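Local coordinates for protein poly(ADP-ribose) glycohydrolase (Thermomonospora curvata, PDB 3SIG) that hydrolyses the glycosidic ribose-ribose bonds of poly(ADP-ribose) to release ADP-ribose, at residues 41-46 / 126-131; 91-96 / 110-115; 95-100 / 174-179; 198-203 / 234-239. One frame throughout, in Å; residues are numbered along the deposited sequence.

All four contacts belong to one chain built round a mixed sheet. Interactions 1, 2 and 3 each reach that sheet: 42-44 is one of its outermost strands, while 90-94 and 163-175 are parallel neighbours. Along the chain, interaction 2 is nested inside the loop closed by interaction 1, and interactions 1 and 3 cross. Interaction 4 follows in series and joins two helices. Interactions 2 and 3 have centres about 9 Å apart, share A95 and S96, and both touch the bound ADP-ribose. Interactions 1 and 4 have centres about 21 Å apart, yet P46 probably hydrogen-bonds to K202. The pocket-lining contacts are thus joined to packing further out.

Interaction 1. Residues 41-46 / 126-131; sequences TRLYRP and RAVPQF
The F131 ring meets L43 at its edge, where CD1 of L43 lies near the ring plane, 4.0 Å from CD1 of F131. Beyond this contact, F131 and H135 pack edge-to-face. The other flat pair is the R45 guanidinium and the Q130 amide, whose planes are 55° apart. R45 NH2 comes to 2.9 Å from Q130 OE1, but the angle is poor for a hydrogen bond. The approach is oblique to the guanidinium. The R45 chain runs extended from CG to NE to get there.

L43 is the centre of the contact, and its two methyls divide the work. CD1 goes to F131, while CD2 crosses the Q130 side chain and sits 3.7 Å from Q130 OE1. L43 CB rests 3.9 Å from CG1 of V128. The other V128 methyl, CG2, touches CG2 of T41 at 3.6 Å. The T41 hydroxyl is turned elsewhere and hydrogen-bonds to S124. T41, V128 and F131 all also touch I148 of strand 147-157. The arrangement is helix-on-sheet packing, with the start of helix 129-138 lying against the edge strand 42-44, consistent with the macrodomain-type alpha/beta fold of this family.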
# COMPACT_ATOMS: atom_id res chain seq x y z
N THR A 41 11.38 1.64 -10.10
CA THR A 41 10.34 2.50 -9.52
C THR A 41 9.93 3.59 -10.46
O THR A 41 10.79 4.22 -11.08
CB THR A 41 10.83 3.07 -8.20
OG1 THR A 41 11.03 2.01 -7.26
CG2 THR A 41 9.90 4.08 -7.59
N ARG A 42 8.63 3.83 -10.57
CA ARG A 42 8.11 4.82 -11.49
C ARG A 42 7.11 5.72 -10.81
O ARG A 42 6.25 5.28 -10.04
CB ARG A 42 7.46 4.13 -12.70
CG ARG A 42 8.51 3.47 -13.67
CD ARG A 42 9.65 4.42 -14.13
NE ARG A 42 10.67 3.82 -15.03
CZ ARG A 42 11.85 3.32 -14.64
NH1 ARG A 42 12.21 3.31 -13.35
NH2 ARG A 42 12.70 2.81 -15.53
N LEU A 43 7.20 7.00 -11.11
CA LEU A 43 6.18 7.97 -10.73
C LEU A 43 5.18 8.13 -11.85
O LEU A 43 5.57 8.43 -12.97
CB LEU A 43 6.86 9.30 -10.42
CG LEU A 43 5.89 10.45 -10.09
CD1 LEU A 43 5.03 10.18 -8.88
CD2 LEU A 43 6.70 11.71 -9.89
N TYR A 44 3.92 7.93 -11.56
CA TYR A 44 2.82 8.21 -12.49
C TYR A 44 2.11 9.49 -12.09
O TYR A 44 1.59 9.58 -10.97
CB TYR A 44 1.79 7.10 -12.42
CG TYR A 44 2.22 5.93 -13.21
CD1 TYR A 44 1.95 5.88 -14.57
CD2 TYR A 44 2.82 4.83 -12.63
CE1 TYR A 44 2.33 4.81 -15.32
CE2 TYR A 44 3.22 3.75 -13.37
CZ TYR A 44 2.97 3.75 -14.73
OH TYR A 44 3.34 2.70 -15.52
N ARG A 45 2.09 10.46 -13.00
CA ARG A 45 1.30 11.67 -12.81
C ARG A 45 -0.17 11.37 -13.06
O ARG A 45 -0.51 10.44 -13.77
CB ARG A 45 1.82 12.79 -13.73
CG ARG A 45 3.21 13.20 -13.37
CD ARG A 45 3.70 14.46 -14.10
NE ARG A 45 4.98 14.83 -13.51
CZ ARG A 45 6.15 14.39 -13.94
NH1 ARG A 45 6.20 13.59 -15.00
NH2 ARG A 45 7.27 14.76 -13.33
N PRO A 46 -1.05 12.23 -12.52
CA PRO A 46 -2.48 11.98 -12.62
C PRO A 46 -2.95 11.73 -14.04
O PRO A 46 -3.77 10.84 -14.26
CB PRO A 46 -3.08 13.26 -12.02
CG PRO A 46 -2.11 13.64 -11.00
CD PRO A 46 -0.75 13.35 -11.62
N ARG A 126 11.98 6.64 -1.23
CA ARG A 126 12.88 7.75 -0.94
C ARG A 126 13.55 8.23 -2.22
O ARG A 126 14.05 9.37 -2.24
CB ARG A 126 13.94 7.36 0.10
CG ARG A 126 15.09 6.59 -0.52
CD ARG A 126 15.47 5.32 0.13
NE ARG A 126 16.35 5.48 1.26
CZ ARG A 126 17.45 4.76 1.48
NH1 ARG A 126 17.89 3.82 0.64
NH2 ARG A 126 18.14 4.99 2.58
N ALA A 127 13.54 7.42 -3.27
CA ALA A 127 14.10 7.77 -4.56
C ALA A 127 13.16 8.56 -5.46
O ALA A 127 13.50 8.87 -6.62
CB ALA A 127 14.56 6.51 -5.27
N VAL A 128 11.97 8.90 -4.96
CA VAL A 128 11.03 9.69 -5.74
C VAL A 128 10.68 11.01 -5.05
O VAL A 128 9.54 11.26 -4.69
CB VAL A 128 9.75 8.90 -6.04
CG1 VAL A 128 8.96 9.58 -7.14
CG2 VAL A 128 10.09 7.43 -6.43
N PRO A 129 11.69 11.86 -4.86
CA PRO A 129 11.43 13.11 -4.14
C PRO A 129 10.40 13.99 -4.82
O PRO A 129 9.76 14.81 -4.17
CB PRO A 129 12.80 13.79 -4.14
CG PRO A 129 13.57 13.14 -5.26
CD PRO A 129 13.10 11.75 -5.30
N GLN A 130 10.22 13.86 -6.14
CA GLN A 130 9.25 14.68 -6.86
C GLN A 130 7.84 14.49 -6.30
O GLN A 130 7.04 15.41 -6.29
CB GLN A 130 9.20 14.37 -8.37
CG GLN A 130 10.35 14.91 -9.20
CD GLN A 130 10.03 14.89 -10.70
OE1 GLN A 130 9.01 14.34 -11.11
NE2 GLN A 130 10.88 15.51 -11.50
N PHE A 131 7.50 13.27 -5.92
CA PHE A 131 6.16 12.97 -5.38
C PHE A 131 5.89 13.76 -4.11
O PHE A 131 4.86 14.43 -3.94
CB PHE A 131 6.06 11.46 -5.16
CG PHE A 131 4.81 11.00 -4.44
CD1 PHE A 131 3.73 10.46 -5.15
CD2 PHE A 131 4.75 10.98 -3.06
CE1 PHE A 131 2.64 9.95 -4.47
CE2 PHE A 131 3.65 10.46 -2.37
CZ PHE A 131 2.60 9.93 -3.09

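Interaction 2. Residues 91-96 / 110-115; sequences CLNFAS and AQEEGL. With AR6 ([(2R,3S,4R,5R)-5-(6-aminopurin-9-yl)-3,4-dihydroxy-oxolan-2-yl]methyl [hydroxy-[[(2R,3S,4R,5S)-3,4,5-trihydroxyoxolan-2-yl]methoxy]phosphoryl] hydrogen phosphate), chain B.
The Q111 amide lies flat on the F94 ring while it also bonds to the strand backbone. The two planes are 12° apart, with NE2 over the ring centre. In this pose OE1 accepts from F94 N at 2.8 Å, and NE2 donates to L92 O at 3.1 Å in the carbonyl plane. The chain bends at chi2 (-110°) to lay CD over the ring. NE2 has a second partner in T74.

The E112 chain is extended, with CG anti to the backbone N. Its OE1 takes S96 N at 2.8 Å on the syn side, though 34° out of the carboxylate plane, and also the ligand hydroxyl O2D at 2.7 Å. N93 ND2 meets OE2 from above the plane at 3.2 Å; water 2 and G101 N also bond to it. N93 ND2 also bonds to T174. Water 1 accepts from E112 N and sits between F94 O and the phosphate oxygen O2A, which Q111 N holds directly.

Q111, E112 and E113 form the QEE of the PARG signature, following a run of three glycines that includes G101 and G103. E113 OE2 accepts from O1D at 2.7 Å. The glutamates thus grip adjacent hydroxyls of the terminal ribose, consistent with glycosidic hydrolysis at C1D.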
# COMPACT_ATOMS: atom_id res chain seq x y z
N CYS A 91 0.25 -4.73 -3.86
CA CYS A 91 -0.33 -4.26 -2.62
C CYS A 91 -0.43 -2.76 -2.57
O CYS A 91 0.52 -2.06 -2.93
CB CYS A 91 0.61 -4.67 -1.47
SG CYS A 91 0.91 -6.42 -1.25
N LEU A 92 -1.57 -2.26 -2.13
CA LEU A 92 -1.75 -0.83 -1.89
C LEU A 92 -1.13 -0.41 -0.56
O LEU A 92 -1.48 -0.97 0.48
CB LEU A 92 -3.26 -0.50 -1.95
CG LEU A 92 -3.66 0.95 -1.62
CD1 LEU A 92 -3.03 1.93 -2.58
CD2 LEU A 92 -5.18 1.07 -1.65
N ASN A 93 -0.20 0.54 -0.65
CA ASN A 93 0.37 1.25 0.48
C ASN A 93 -0.50 2.44 0.80
O ASN A 93 -0.74 3.27 -0.07
CB ASN A 93 1.79 1.70 0.09
CG ASN A 93 2.43 2.62 1.12
OD1 ASN A 93 2.04 2.64 2.27
ND2 ASN A 93 3.42 3.41 0.68
N PHE A 94 -1.00 2.49 2.05
CA PHE A 94 -1.89 3.55 2.49
C PHE A 94 -0.98 4.74 2.84
O PHE A 94 -0.62 5.01 4.01
CB PHE A 94 -2.71 3.13 3.70
CG PHE A 94 -3.51 1.85 3.53
CD1 PHE A 94 -3.83 1.30 2.29
CD2 PHE A 94 -4.03 1.22 4.66
CE1 PHE A 94 -4.59 0.15 2.18
CE2 PHE A 94 -4.78 0.05 4.56
CZ PHE A 94 -5.05 -0.49 3.33
N ALA A 95 -0.60 5.46 1.80
CA ALA A 95 0.58 6.30 1.84
C ALA A 95 0.38 7.63 2.50
O ALA A 95 -0.69 8.25 2.40
CB ALA A 95 1.00 6.54 0.43
N SER A 96 1.47 8.12 3.10
CA SER A 96 1.67 9.53 3.38
C SER A 96 1.93 10.24 2.07
O SER A 96 2.69 9.79 1.21
CB SER A 96 2.89 9.70 4.26
OG SER A 96 3.21 11.09 4.39
N ALA A 110 1.29 2.63 11.93
CA ALA A 110 0.19 2.57 10.97
C ALA A 110 0.65 1.67 9.83
O ALA A 110 1.74 1.09 9.89
CB ALA A 110 -0.19 3.98 10.50
N GLN A 111 -0.18 1.51 8.82
CA GLN A 111 0.10 0.51 7.79
C GLN A 111 1.37 0.78 7.00
O GLN A 111 2.21 -0.11 6.81
CB GLN A 111 -1.10 0.33 6.86
CG GLN A 111 -1.00 -0.81 5.88
CD GLN A 111 -0.82 -0.35 4.45
OE1 GLN A 111 -0.36 0.77 4.17
NE2 GLN A 111 -1.16 -1.22 3.52
N GLU A 112 1.55 2.00 6.53
CA GLU A 112 2.72 2.32 5.74
C GLU A 112 3.99 2.07 6.53
O GLU A 112 4.97 1.56 6.01
CB GLU A 112 2.70 3.77 5.24
CG GLU A 112 4.01 4.11 4.48
CD GLU A 112 4.01 5.41 3.72
OE1 GLU A 112 3.32 6.37 4.17
OE2 GLU A 112 4.74 5.50 2.70
N GLU A 113 4.01 2.50 7.78
CA GLU A 113 5.20 2.30 8.62
C GLU A 113 5.55 0.83 8.74
O GLU A 113 6.72 0.46 8.74
CB GLU A 113 5.02 2.95 9.99
CG GLU A 113 4.99 4.48 9.95
CD GLU A 113 3.65 5.12 9.64
OE1 GLU A 113 2.67 4.42 9.34
OE2 GLU A 113 3.59 6.37 9.70
N GLY A 114 4.54 -0.02 8.90
CA GLY A 114 4.80 -1.44 8.94
C GLY A 114 5.41 -1.95 7.64
O GLY A 114 6.34 -2.76 7.64
N LEU A 115 4.91 -1.45 6.52
CA LEU A 115 5.51 -1.86 5.24
C LEU A 115 6.97 -1.41 5.18
O LEU A 115 7.86 -2.18 4.78
CB LEU A 115 4.76 -1.23 4.06
CG LEU A 115 3.27 -1.58 3.98
CD1 LEU A 115 2.63 -0.92 2.79
CD2 LEU A 115 3.01 -3.11 3.97
N1 AR6 B . -2.70 -4.24 7.41
C2 AR6 B . -3.98 -4.13 7.06
N3 AR6 B . -4.85 -3.20 7.54
C4 AR6 B . -4.30 -2.35 8.43
C5 AR6 B . -2.92 -2.43 8.83
C6 AR6 B . -2.17 -3.42 8.26
N6 AR6 B . -0.83 -3.56 8.63
N7 AR6 B . -2.72 -1.34 9.76
C8 AR6 B . -3.86 -0.75 9.90
N9 AR6 B . -4.87 -1.28 9.14
PA AR6 B . -3.86 3.57 8.14
PB AR6 B . -4.59 5.82 6.33
C1' AR6 B . -6.27 -0.91 8.96
O1A AR6 B . -4.39 4.35 9.29
O1B AR6 B . -4.60 5.79 4.82
C1D AR6 B . 0.45 6.58 7.99
O1D AR6 B . 1.14 7.28 8.99
C2' AR6 B . -6.87 -0.19 10.15
O2' AR6 B . -8.22 -0.55 10.29
O2A AR6 B . -2.44 3.08 8.21
O2B AR6 B . -5.87 6.13 7.04
C2D AR6 B . 0.89 7.11 6.68
O2D AR6 B . 2.25 7.24 6.48
C3' AR6 B . -6.76 1.23 9.74
O3' AR6 B . -7.75 2.03 10.30
O3A AR6 B . -4.10 4.38 6.79
C3D AR6 B . -0.07 8.18 6.37
O3D AR6 B . 0.51 9.33 6.94
C4' AR6 B . -6.86 1.21 8.24
O4' AR6 B . -6.47 -0.09 7.84
C4D AR6 B . -1.30 7.73 7.06
O4D AR6 B . -0.93 6.85 8.11
C5' AR6 B . -6.06 2.26 7.50
O5' AR6 B . -4.69 2.21 7.89
C5D AR6 B . -2.31 7.05 6.14
O5D AR6 B . -3.50 6.82 6.88
O HOH W 1 -0.49 3.95 6.54
O HOH W 2 4.51 7.56 0.94

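Interaction 3. Residues 95-100 / 174-179; sequences ASAEHP and TSPAPN. With AR6 ([(2R,3S,4R,5R)-5-(6-aminopurin-9-yl)-3,4-dihydroxy-oxolan-2-yl]methyl [hydroxy-[[(2R,3S,4R,5S)-3,4,5-trihydroxyoxolan-2-yl]methoxy]phosphoryl] hydrogen phosphate), chain B.
A95 and P176 pack closely, while toward the ligand a water bridges the segments. A95 O takes part in both. In the tight part P176 CB stands 3.3 Å from A95 O, and P176 CA makes a CA-H...O contact with the same oxygen. The A95 methyl points toward segment 174-179 and meets CG2 of T174 at 3.6 Å. In T174 the CG2 branch stands anti to the backbone N, which brings it against A95, and OG1 goes to N93. A97 CB touches CG of the P176 ring more loosely, at 4.0 Å.

No direct hydrogen bond joins the segments. Water 3 connects them instead. It accepts from A177 N at 3.0 Å, and donates to A95 O at 3.1 Å and to the ligand phosphate oxygen O1B at 2.8 Å. This wet side therefore faces the ADP-ribose. Past A95 the loop is shaped by S96 OG, which accepts from E98 N, an ST turn, and from H99 N, an ST motif.

The contact sits where the neighbouring parallel strands 90-94 and 163-175 run out into loops. F131 of helix 129-138 touches P176, T174 rests on L125 of helix 121-125, and helix 189-209 packs against S175 and P178.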
# COMPACT_ATOMS: atom_id res chain seq x y z
N ALA A 95 -0.60 5.46 1.80
CA ALA A 95 0.58 6.30 1.84
C ALA A 95 0.38 7.63 2.50
O ALA A 95 -0.69 8.25 2.40
CB ALA A 95 1.00 6.54 0.43
N SER A 96 1.47 8.12 3.10
CA SER A 96 1.67 9.53 3.38
C SER A 96 1.93 10.24 2.07
O SER A 96 2.69 9.79 1.21
CB SER A 96 2.89 9.70 4.26
OG SER A 96 3.21 11.09 4.39
N ALA A 97 1.35 11.42 1.90
CA ALA A 97 1.65 12.27 0.76
C ALA A 97 2.97 13.01 0.91
O ALA A 97 3.50 13.54 -0.07
CB ALA A 97 0.52 13.28 0.59
N GLU A 98 3.49 13.05 2.13
CA GLU A 98 4.57 13.98 2.51
C GLU A 98 5.88 13.32 2.91
O GLU A 98 6.93 13.94 2.79
CB GLU A 98 4.11 14.82 3.70
CG GLU A 98 2.89 15.68 3.40
CD GLU A 98 2.40 16.50 4.59
OE1 GLU A 98 2.60 16.08 5.76
OE2 GLU A 98 1.81 17.57 4.35
N HIS A 99 5.86 12.08 3.41
CA HIS A 99 7.07 11.42 3.89
C HIS A 99 7.10 9.97 3.46
O HIS A 99 6.18 9.22 3.73
CB HIS A 99 7.16 11.48 5.42
CG HIS A 99 7.13 12.88 5.96
ND1 HIS A 99 6.00 13.42 6.54
CD2 HIS A 99 8.06 13.85 5.94
CE1 HIS A 99 6.26 14.67 6.89
NE2 HIS A 99 7.49 14.96 6.53
N PRO A 100 8.20 9.57 2.80
CA PRO A 100 8.29 8.18 2.32
C PRO A 100 8.42 7.20 3.49
O PRO A 100 9.35 7.34 4.29
CB PRO A 100 9.56 8.20 1.45
CG PRO A 100 10.38 9.36 2.00
CD PRO A 100 9.37 10.37 2.40
N THR A 174 1.71 3.13 -4.32
CA THR A 174 1.74 4.15 -3.28
C THR A 174 0.91 5.33 -3.73
O THR A 174 1.28 6.04 -4.66
CB THR A 174 3.22 4.53 -2.98
OG1 THR A 174 3.80 3.43 -2.28
CG2 THR A 174 3.41 5.75 -2.13
N SER A 175 -0.23 5.49 -3.07
CA SER A 175 -1.20 6.52 -3.39
C SER A 175 -1.84 6.96 -2.08
O SER A 175 -2.37 6.12 -1.37
CB SER A 175 -2.28 5.92 -4.30
OG SER A 175 -3.41 6.78 -4.46
N PRO A 176 -1.79 8.27 -1.75
CA PRO A 176 -2.41 8.70 -0.49
C PRO A 176 -3.89 8.93 -0.66
O PRO A 176 -4.34 9.59 -1.59
CB PRO A 176 -1.71 10.04 -0.22
CG PRO A 176 -1.45 10.57 -1.59
CD PRO A 176 -1.16 9.38 -2.47
N ALA A 177 -4.67 8.38 0.25
CA ALA A 177 -6.10 8.71 0.31
C ALA A 177 -6.20 10.18 0.72
O ALA A 177 -5.30 10.71 1.39
CB ALA A 177 -6.83 7.82 1.31
N PRO A 178 -7.31 10.85 0.38
CA PRO A 178 -7.50 12.20 0.90
C PRO A 178 -7.49 12.18 2.42
O PRO A 178 -8.01 11.26 3.06
CB PRO A 178 -8.86 12.60 0.34
CG PRO A 178 -9.54 11.32 0.02
CD PRO A 178 -8.45 10.39 -0.42
N ASN A 179 -6.93 13.21 3.03
CA ASN A 179 -6.89 13.34 4.47
C ASN A 179 -8.20 13.98 4.94
O ASN A 179 -8.31 15.20 5.18
CB ASN A 179 -5.69 14.19 4.87
CG ASN A 179 -5.37 14.10 6.33
OD1 ASN A 179 -6.23 13.86 7.17
ND2 ASN A 179 -4.09 14.24 6.65
N1 AR6 B . -2.70 -4.24 7.41
C2 AR6 B . -3.98 -4.13 7.06
N3 AR6 B . -4.85 -3.20 7.54
C4 AR6 B . -4.30 -2.35 8.43
C5 AR6 B . -2.92 -2.43 8.83
C6 AR6 B . -2.17 -3.42 8.26
N6 AR6 B . -0.83 -3.56 8.63
N7 AR6 B . -2.72 -1.34 9.76
C8 AR6 B . -3.86 -0.75 9.90
N9 AR6 B . -4.87 -1.28 9.14
PA AR6 B . -3.86 3.57 8.14
PB AR6 B . -4.59 5.82 6.33
C1' AR6 B . -6.27 -0.91 8.96
O1A AR6 B . -4.39 4.35 9.29
O1B AR6 B . -4.60 5.79 4.82
C1D AR6 B . 0.45 6.58 7.99
O1D AR6 B . 1.14 7.28 8.99
C2' AR6 B . -6.87 -0.19 10.15
O2' AR6 B . -8.22 -0.55 10.29
O2A AR6 B . -2.44 3.08 8.21
O2B AR6 B . -5.87 6.13 7.04
C2D AR6 B . 0.89 7.11 6.68
O2D AR6 B . 2.25 7.24 6.48
C3' AR6 B . -6.76 1.23 9.74
O3' AR6 B . -7.75 2.03 10.30
O3A AR6 B . -4.10 4.38 6.79
C3D AR6 B . -0.07 8.18 6.37
O3D AR6 B . 0.51 9.33 6.94
C4' AR6 B . -6.86 1.21 8.24
O4' AR6 B . -6.47 -0.09 7.84
C4D AR6 B . -1.30 7.73 7.06
O4D AR6 B . -0.93 6.85 8.11
C5' AR6 B . -6.06 2.26 7.50
O5' AR6 B . -4.69 2.21 7.89
C5D AR6 B . -2.31 7.05 6.14
O5D AR6 B . -3.50 6.82 6.88
O HOH W 3 -3.46 6.79 2.43

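Interaction 4. Residues 198-203 / 234-239; sequences GRAAKV and ETFAGL
A200 directs its methyl toward helix 229-240, where three side chains meet it. L239 CD1 is nearest at 3.7 Å. F236 CE1 follows at 3.9 Å and T235 CG2 at 4.0 Å. The methyl lies oblique to the F236 ring. F236 leaves its helix pointing past helix 189-209, but its ring atom CE1 comes against the A200 methyl.

L239 spans two successive alanines with its two branches. CD1 lies against A200 CB and 3.6 Å from A201 N, while CD2 touches A201 CB at 3.9 Å. T235 splits its branches in another way. CG2, anti to the backbone N, takes the apolar contact, and OG1 bonds back to Q231 O in its own helix. No hydrogen bond joins the two segments; the side-chain contacts are apolar.

The axes of the two segments, 198-203 and 234-239, cross at -55° and approach to 9.7 Å. Both helices also reach L92 of strand 90-94, through V203 and F236. V203 rests further on L173 and S175 of strand 163-175. A201 touches L53 of helix 46-54, which packs beside helix 189-209.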
# COMPACT_ATOMS: atom_id res chain seq x y z
N GLY A 198 -12.04 8.33 -8.29
CA GLY A 198 -11.07 8.61 -9.33
C GLY A 198 -9.70 8.04 -9.03
O GLY A 198 -8.99 7.50 -9.89
N ARG A 199 -9.29 8.20 -7.78
CA ARG A 199 -7.97 7.76 -7.35
C ARG A 199 -7.87 6.26 -7.27
O ARG A 199 -6.91 5.68 -7.74
CB ARG A 199 -7.62 8.46 -6.02
CG ARG A 199 -6.16 8.38 -5.62
CD ARG A 199 -5.83 9.36 -4.51
NE ARG A 199 -6.08 10.74 -4.94
CZ ARG A 199 -6.10 11.77 -4.13
NH1 ARG A 199 -6.40 12.96 -4.62
NH2 ARG A 199 -5.91 11.63 -2.84
N ALA A 200 -8.85 5.63 -6.66
CA ALA A 200 -8.88 4.17 -6.63
C ALA A 200 -8.93 3.56 -8.03
O ALA A 200 -8.27 2.54 -8.29
CB ALA A 200 -10.06 3.66 -5.81
N ALA A 201 -9.63 4.19 -8.94
CA ALA A 201 -9.66 3.67 -10.29
C ALA A 201 -8.25 3.70 -10.89
O ALA A 201 -7.86 2.79 -11.64
CB ALA A 201 -10.59 4.47 -11.15
N LYS A 202 -7.51 4.76 -10.61
CA LYS A 202 -6.14 4.90 -11.11
C LYS A 202 -5.18 3.90 -10.47
O LYS A 202 -4.27 3.37 -11.14
CB LYS A 202 -5.68 6.37 -10.95
CG LYS A 202 -6.40 7.28 -11.87
CD LYS A 202 -6.06 8.75 -11.66
CE LYS A 202 -6.71 9.61 -12.73
NZ LYS A 202 -6.36 11.05 -12.57
N VAL A 203 -5.35 3.63 -9.19
CA VAL A 203 -4.58 2.57 -8.54
C VAL A 203 -4.81 1.23 -9.25
O VAL A 203 -3.84 0.49 -9.56
CB VAL A 203 -5.01 2.45 -7.05
CG1 VAL A 203 -4.45 1.18 -6.44
CG2 VAL A 203 -4.54 3.67 -6.26
N GLU A 234 -17.45 1.00 -0.44
CA GLU A 234 -18.36 1.24 -1.57
C GLU A 234 -17.59 1.71 -2.81
O GLU A 234 -17.96 1.34 -3.94
CB GLU A 234 -19.45 2.24 -1.19
CG GLU A 234 -20.41 2.53 -2.32
CD GLU A 234 -21.21 1.32 -2.74
OE1 GLU A 234 -21.50 0.47 -1.88
OE2 GLU A 234 -21.56 1.23 -3.93
N THR A 235 -16.55 2.49 -2.61
CA THR A 235 -15.73 2.99 -3.72
C THR A 235 -15.14 1.80 -4.47
O THR A 235 -15.25 1.71 -5.71
CB THR A 235 -14.62 3.90 -3.21
OG1 THR A 235 -15.20 5.06 -2.61
CG2 THR A 235 -13.68 4.34 -4.31
N PHE A 236 -14.51 0.89 -3.75
CA PHE A 236 -13.95 -0.31 -4.38
C PHE A 236 -15.04 -1.19 -4.99
O PHE A 236 -14.85 -1.75 -6.07
CB PHE A 236 -13.05 -1.11 -3.45
CG PHE A 236 -11.75 -0.43 -3.15
CD1 PHE A 236 -10.81 -0.23 -4.14
CD2 PHE A 236 -11.43 -0.07 -1.85
CE1 PHE A 236 -9.57 0.38 -3.85
CE2 PHE A 236 -10.19 0.52 -1.56
CZ PHE A 236 -9.27 0.73 -2.57
N ALA A 237 -16.18 -1.29 -4.32
CA ALA A 237 -17.28 -2.08 -4.85
C ALA A 237 -17.79 -1.56 -6.18
O ALA A 237 -18.08 -2.35 -7.09
CB ALA A 237 -18.44 -2.13 -3.86
N GLY A 238 -17.94 -0.26 -6.31
CA GLY A 238 -18.40 0.30 -7.57
C GLY A 238 -17.44 0.04 -8.72
O GLY A 238 -17.86 -0.04 -9.88
N LEU A 239 -16.16 -0.12 -8.43
CA LEU A 239 -15.16 -0.40 -9.44
C LEU A 239 -15.09 -1.88 -9.79
O LEU A 239 -14.84 -2.23 -10.96
CB LEU A 239 -13.78 0.07 -8.96
CG LEU A 239 -13.67 1.60 -8.87
CD1 LEU A 239 -12.39 1.99 -8.07
CD2 LEU A 239 -13.71 2.30 -10.20